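PDB 4N67: putative cell filamentation protein from Bartonella quintana, which is a Fic-domain effector, captured here with bound ADP, that probably transfers AMP onto target proteins after translocation into host cells. Local coordinates for residues Ala140-Val145 against Asp206-Ile211. The protein carries 2 engineered substitutions. Numbering follows the deposited sequence.
Sequences ANAAEV and DLFEDI
A143 and F208 are the residues whose CA atoms come nearest across two helical segments, 6.2 Å apart. Residues 140-145 lie within the longer helix 135-152. Residues 206-211 lie on helix 202-211. The contact buries 157 Å² in all. F208 supplies the single large side chain, and two alanines on the other helix receive it. CG of F208 is roughly anti to its own carbonyl carbon (chi1 -84°), and the ring is turned about square to the side-chain stem (chi2 88°). This lays one ring face over the A142-A143 peptide. A142 O and A143 N lie over that face, nearer its edge than its centre. CD2 of F208 touches CB of A142 at 3.8 Å, while CD1 of F208 rests on CA of A143 at 3.7 Å. A143 CB also meets CD1 of F208, at 3.9 Å. Small methyl groups on helix 135-152 let the ring settle close to its backbone. On the opposite ring face lies L207 CD2. The F208 side chain is about 9 Å from the bound ADP, near the nucleotide pocket but not lining it. M167 of helix 164-174 touches both A142 and F208, and I178 of strand 176-178 also packs on F208. L207 turns to M188 and A191 of helix 185-198. The contact thus joins helix 202-211 to helix 135-152, just before strand 212-214, which pairs antiparallel with strand 176-178.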
ATOM      1  N   ALA A 140       7.123  15.164  -6.748  1.00 19.29           N
ATOM      2  CA  ALA A 140       5.920  15.793  -6.198  1.00 19.83           C
ATOM      3  C   ALA A 140       4.678  14.980  -6.562  1.00 19.38           C
ATOM      4  O   ALA A 140       3.767  14.803  -5.751  1.00 20.46           O
ATOM      5  CB  ALA A 140       5.789  17.226  -6.706  1.00 20.94           C
ATOM      6  N   ASN A 141       4.638  14.478  -7.791  1.00 18.95           N
ATOM      7  CA  ASN A 141       3.486  13.750  -8.246  1.00 18.46           C
ATOM      8  C   ASN A 141       3.425  12.383  -7.566  1.00 17.38           C
ATOM      9  O   ASN A 141       2.334  11.923  -7.219  1.00 16.53           O
ATOM     10  CB  ASN A 141       3.495  13.581  -9.767  1.00 19.21           C
ATOM     11  CG  ASN A 141       2.851  14.751 -10.488  1.00 20.84           C
ATOM     12  OD1 ASN A 141       1.642  14.772 -10.678  1.00 22.31           O
ATOM     13  ND2 ASN A 141       3.652  15.708 -10.908  1.00 22.67           N
ATOM     14  N   ALA A 142       4.582  11.759  -7.380  1.00 16.40           N
ATOM     15  CA  ALA A 142       4.622  10.446  -6.715  1.00 16.23           C
ATOM     16  C   ALA A 142       4.133  10.603  -5.304  1.00 16.26           C
ATOM     17  O   ALA A 142       3.398   9.734  -4.778  1.00 15.67           O
ATOM     18  CB  ALA A 142       6.025   9.877  -6.729  1.00 16.54           C
ATOM     19  N   ALA A 143       4.521  11.709  -4.667  1.00 16.72           N
ATOM     20  CA  ALA A 143       4.081  11.959  -3.281  1.00 17.38           C
ATOM     21  C   ALA A 143       2.567  12.111  -3.208  1.00 17.77           C
ATOM     22  O   ALA A 143       1.945  11.610  -2.257  1.00 17.44           O
ATOM     23  CB  ALA A 143       4.777  13.193  -2.695  1.00 18.41           C
ATOM     24  N   GLU A 144       1.977  12.797  -4.195  1.00 18.55           N
ATOM     25  CA  GLU A 144       0.513  12.937  -4.241  1.00 19.67           C
ATOM     26  C   GLU A 144      -0.183  11.586  -4.446  1.00 18.03           C
ATOM     27  O   GLU A 144      -1.224  11.309  -3.852  1.00 18.14           O
ATOM     28  CB  GLU A 144       0.085  13.926  -5.318  1.00 23.18           C
ATOM     29  CG  GLU A 144       0.518  15.348  -5.027  1.00 27.27           C
ATOM     30  CD  GLU A 144      -0.146  16.377  -5.934  1.00 31.75           C
ATOM     31  OE1 GLU A 144      -1.190  16.049  -6.547  1.00 36.82           O
ATOM     32  OE2 GLU A 144       0.377  17.510  -6.041  1.00 36.64           O
ATOM     33  N   VAL A 145       0.375  10.738  -5.292  1.00 16.57           N
ATOM     34  CA  VAL A 145      -0.198   9.421  -5.498  1.00 15.73           C
ATOM     35  C   VAL A 145      -0.133   8.664  -4.165  1.00 14.87           C
ATOM     36  O   VAL A 145      -1.094   8.002  -3.737  1.00 14.37           O
ATOM     37  CB  VAL A 145       0.573   8.651  -6.600  1.00 15.43           C
ATOM     38  CG1 VAL A 145       0.197   7.172  -6.622  1.00 15.21           C
ATOM     39  CG2 VAL A 145       0.343   9.311  -7.946  1.00 16.51           C
ATOM     40  N   ASP A 206       9.430  15.743   0.121  1.00 23.57           N
ATOM     41  CA  ASP A 206      10.854  15.679   0.431  1.00 24.51           C
ATOM     42  C   ASP A 206      11.336  14.232   0.485  1.00 22.78           C
ATOM     43  O   ASP A 206      12.452  13.912   0.074  1.00 22.36           O
ATOM     44  CB  ASP A 206      11.139  16.369   1.774  1.00 26.79           C
ATOM     45  CG  ASP A 206      10.962  17.889   1.726  1.00 29.76           C
ATOM     46  OD1 ASP A 206      10.792  18.477   0.636  1.00 32.35           O
ATOM     47  OD2 ASP A 206      10.994  18.507   2.817  1.00 33.35           O
ATOM     48  N   LEU A 207      10.505  13.376   1.077  1.00 21.22           N
ATOM     49  CA  LEU A 207      10.779  11.959   1.179  1.00 19.99           C
ATOM     50  C   LEU A 207      10.991  11.364  -0.226  1.00 19.12           C
ATOM     51  O   LEU A 207      11.992  10.706  -0.481  1.00 18.80           O
ATOM     52  CB  LEU A 207       9.617  11.259   1.917  1.00 19.81           C
ATOM     53  CG  LEU A 207       9.816   9.766   2.190  1.00 19.41           C
ATOM     54  CD1 LEU A 207       8.985   9.340   3.419  1.00 19.46           C
ATOM     55  CD2 LEU A 207       9.496   8.906   0.986  1.00 19.09           C
ATOM     56  N   PHE A 208      10.064  11.633  -1.129  1.00 18.49           N
ATOM     57  CA  PHE A 208      10.181  11.069  -2.483  1.00 17.56           C
ATOM     58  C   PHE A 208      11.371  11.652  -3.229  1.00 18.82           C
ATOM     59  O   PHE A 208      12.064  10.927  -3.896  1.00 18.77           O
ATOM     60  CB  PHE A 208       8.864  11.151  -3.276  1.00 17.00           C
ATOM     61  CG  PHE A 208       7.933  10.013  -2.972  1.00 15.72           C
ATOM     62  CD1 PHE A 208       7.008  10.081  -1.924  1.00 15.78           C
ATOM     63  CD2 PHE A 208       8.034   8.828  -3.684  1.00 15.16           C
ATOM     64  CE1 PHE A 208       6.220   8.993  -1.620  1.00 14.65           C
ATOM     65  CE2 PHE A 208       7.236   7.753  -3.389  1.00 14.96           C
ATOM     66  CZ  PHE A 208       6.341   7.829  -2.363  1.00 14.34           C
ATOM     67  N   GLU A 209      11.642  12.935  -3.069  1.00 19.95           N
ATOM     68  CA  GLU A 209      12.895  13.467  -3.622  1.00 21.07           C
ATOM     69  C   GLU A 209      14.116  12.701  -3.124  1.00 21.19           C
ATOM     70  O   GLU A 209      15.034  12.379  -3.906  1.00 21.71           O
ATOM     71  CB  GLU A 209      13.060  14.952  -3.316  1.00 23.21           C
ATOM     72  CG  GLU A 209      12.036  15.846  -3.984  1.00 25.24           C
ATOM     73  CD  GLU A 209      12.252  17.329  -3.702  1.00 28.97           C
ATOM     74  OE1 GLU A 209      13.118  17.685  -2.859  1.00 33.53           O
ATOM     75  OE2 GLU A 209      11.559  18.149  -4.343  1.00 30.84           O
ATOM     76  N   ASP A 210      14.148  12.431  -1.826  1.00 20.99           N
ATOM     77  CA  ASP A 210      15.316  11.843  -1.197  1.00 21.88           C
ATOM     78  C   ASP A 210      15.591  10.401  -1.566  1.00 20.68           C
ATOM     79  O   ASP A 210      16.739   9.969  -1.494  1.00 21.60           O
ATOM     80  CB  ASP A 210      15.242  11.978   0.338  1.00 22.64           C
ATOM     81  CG  ASP A 210      15.548  13.388   0.818  1.00 24.65           C
ATOM     82  OD1 ASP A 210      16.084  14.193   0.033  1.00 26.04           O
ATOM     83  OD2 ASP A 210      15.214  13.676   1.981  1.00 26.66           O
ATOM     84  N   ILE A 211      14.569   9.670  -2.000  1.00 19.84           N
ATOM     85  CA  ILE A 211      14.732   8.247  -2.284  1.00 19.27           C
ATOM     86  C   ILE A 211      14.621   7.912  -3.758  1.00 18.84           C
ATOM     87  O   ILE A 211      14.617   6.746  -4.100  1.00 19.06           O
ATOM     88  CB  ILE A 211      13.712   7.395  -1.500  1.00 18.74           C
ATOM     89  CG1 ILE A 211      12.270   7.607  -1.990  1.00 17.77           C
ATOM     90  CG2 ILE A 211      13.844   7.683  -0.009  1.00 19.65           C
ATOM     91  CD1 ILE A 211      11.239   6.688  -1.328  1.00 17.07           C
TER